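Local coordinates for protein interferon gamma receptor 1 (Gallus gallus, PDB 4EQ3) that probably serves as a cytokine receptor chain that binds interferon gamma through its extracellular part, which consists of two fibronectin type III-like domains, at residues A[180-183]-A[187-190]. Sequence-based numbering, arbitrary orientation.
Sequences PVPS and TYCV
Val181 sets a methyl squarely on the aromatic ring of Tyr188. This is a CH-pi contact: CG2 of Val181 stands 3.6 Å from the ring centroid of Tyr188, only 10° off the normal, and its distances to the six ring carbons are nearly equal. The second methyl reaches farther along the same side chain, with Val181 CG1 at 3.5 Å from Tyr188 CE1 and also close to the phenol oxygen, so one methyl sits over the centre and the other extends toward the CE1 side and the hydroxyl. On the strand side, CG of Tyr188 lies beside its own backbone N and opposite the carbonyl carbon (chi1 -68°), which sends the ring out to meet the valine coming from the opposite direction.

Pro182 adds a second apolar contact at the far end of the tyrosine. Its CD approaches obliquely, 4.0 Å from Tyr188 CZ, and comes within van der Waals reach of the hydroxyl, 3.3 Å from Tyr188 OH; the neighbouring CG and CB also border that oxygen.

No hydrogen bond crosses between the two segments. Within 180-183, the N of Ser183 is 3.9 Å from Tyr188 OH, too far for a bond.

The contact joins the turn after strand 175-180 to strand 186-196 in the membrane-proximal fibronectin type III domain. The place of Tyr188 early in strand 186-196, with its ring turned to the preceding loop, is consistent with the tyrosine-corner position of such domains. Around the pair, Val181 also packs on Phe154 and Val213, and Tyr188 on Asn156, while backbone bonds tie the tyrosine to Ile211. What this contact itself contributes is non-directional: CH-pi and van der Waals packing of valine and proline on the face and hydroxyl end of the phenol.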
ATOM      1  N   PRO A 180      -2.160  23.885  18.477  1.00 64.20           N
ATOM      2  CA  PRO A 180      -2.011  24.607  19.744  1.00 64.79           C
ATOM      3  C   PRO A 180      -2.051  23.676  20.954  1.00 68.38           C
ATOM      4  O   PRO A 180      -2.881  22.768  21.028  1.00 69.19           O
ATOM      5  CB  PRO A 180      -3.221  25.537  19.753  1.00 66.08           C
ATOM      6  CG  PRO A 180      -4.242  24.809  18.948  1.00 67.51           C
ATOM      7  CD  PRO A 180      -3.474  24.126  17.857  1.00 63.65           C
ATOM      8  N   VAL A 181      -1.114  23.893  21.829  1.00 72.83           N
ATOM      9  CA  VAL A 181      -1.011  23.033  22.970  1.00 75.35           C
ATOM     10  C   VAL A 181      -1.402  23.868  24.158  1.00 79.81           C
ATOM     11  O   VAL A 181      -0.746  24.861  24.412  1.00 75.32           O
ATOM     12  CB  VAL A 181       0.389  22.461  23.059  1.00 74.52           C
ATOM     13  CG1 VAL A 181       0.969  22.489  24.459  1.00 76.36           C
ATOM     14  CG2 VAL A 181       0.421  21.120  22.465  1.00 72.21           C
ATOM     15  N   PRO A 182      -2.534  23.463  24.754  1.00 64.88           N
ATOM     16  CA  PRO A 182      -3.160  23.999  25.972  1.00 64.78           C
ATOM     17  C   PRO A 182      -2.174  24.508  26.966  1.00 66.64           C
ATOM     18  O   PRO A 182      -1.923  25.675  27.043  1.00 65.40           O
ATOM     19  CB  PRO A 182      -3.821  22.761  26.582  1.00 64.76           C
ATOM     20  CG  PRO A 182      -4.074  21.891  25.455  1.00 64.69           C
ATOM     21  CD  PRO A 182      -2.960  22.086  24.493  1.00 61.67           C
ATOM     22  N   SER A 183      -1.619  23.612  27.745  1.00 72.64           N
ATOM     23  CA  SER A 183      -0.558  24.024  28.577  1.00 73.67           C
ATOM     24  C   SER A 183      -0.113  22.982  29.565  1.00 77.84           C
ATOM     25  O   SER A 183      -0.894  22.360  30.308  1.00 80.18           O
ATOM     26  CB  SER A 183      -0.833  25.428  29.189  1.00 73.38           C
ATOM     27  OG  SER A 183      -1.294  25.484  30.524  1.00 69.90           O
ATOM     28  N   THR A 187       3.826  16.532  28.118  1.00 45.01           N
ATOM     29  CA  THR A 187       4.213  15.765  26.988  1.00 44.38           C
ATOM     30  C   THR A 187       3.031  15.413  26.188  1.00 41.55           C
ATOM     31  O   THR A 187       1.981  15.097  26.683  1.00 47.25           O
ATOM     32  CB  THR A 187       5.000  14.565  27.325  1.00 43.47           C
ATOM     33  OG1 THR A 187       6.160  14.974  27.987  1.00 44.25           O
ATOM     34  CG2 THR A 187       5.380  13.892  26.101  1.00 38.99           C
ATOM     35  N   TYR A 188       3.244  15.561  24.915  1.00 43.39           N
ATOM     36  CA  TYR A 188       2.253  15.202  23.902  1.00 40.50           C
ATOM     37  C   TYR A 188       2.752  14.117  22.972  1.00 34.75           C
ATOM     38  O   TYR A 188       3.897  14.144  22.527  1.00 31.55           O
ATOM     39  CB  TYR A 188       1.838  16.426  23.093  1.00 39.82           C
ATOM     40  CG  TYR A 188       1.071  17.403  23.926  1.00 46.00           C
ATOM     41  CD1 TYR A 188       1.732  18.307  24.743  1.00 48.93           C
ATOM     42  CD2 TYR A 188      -0.316  17.400  23.930  1.00 49.51           C
ATOM     43  CE1 TYR A 188       1.037  19.194  25.519  1.00 50.90           C
ATOM     44  CE2 TYR A 188      -1.020  18.286  24.702  1.00 54.40           C
ATOM     45  CZ  TYR A 188      -0.334  19.177  25.496  1.00 54.38           C
ATOM     46  OH  TYR A 188      -1.027  20.058  26.273  1.00 59.22           O
ATOM     47  N   CYS A 189       1.876  13.164  22.677  1.00 35.29           N
ATOM     48  CA  CYS A 189       2.212  12.065  21.789  1.00 32.39           C
ATOM     49  C   CYS A 189       1.206  11.976  20.663  1.00 30.82           C
ATOM     50  O   CYS A 189      -0.001  12.062  20.882  1.00 30.10           O
ATOM     51  CB  CYS A 189       2.263  10.750  22.557  1.00 35.37           C
ATOM     52  SG  CYS A 189       3.410  10.784  23.941  1.00 33.17           S
ATOM     53  N   VAL A 190       1.715  11.804  19.453  1.00 34.02           N
ATOM     54  CA  VAL A 190       0.879  11.886  18.272  1.00 34.09           C
ATOM     55  C   VAL A 190       1.133  10.710  17.343  1.00 31.97           C
ATOM     56  O   VAL A 190       2.276  10.224  17.223  1.00 28.87           O
ATOM     57  CB  VAL A 190       1.123  13.207  17.515  1.00 34.23           C
ATOM     58  CG1 VAL A 190       2.352  13.094  16.627  1.00 34.65           C
ATOM     59  CG2 VAL A 190      -0.090  13.572  16.695  1.00 36.52           C
TER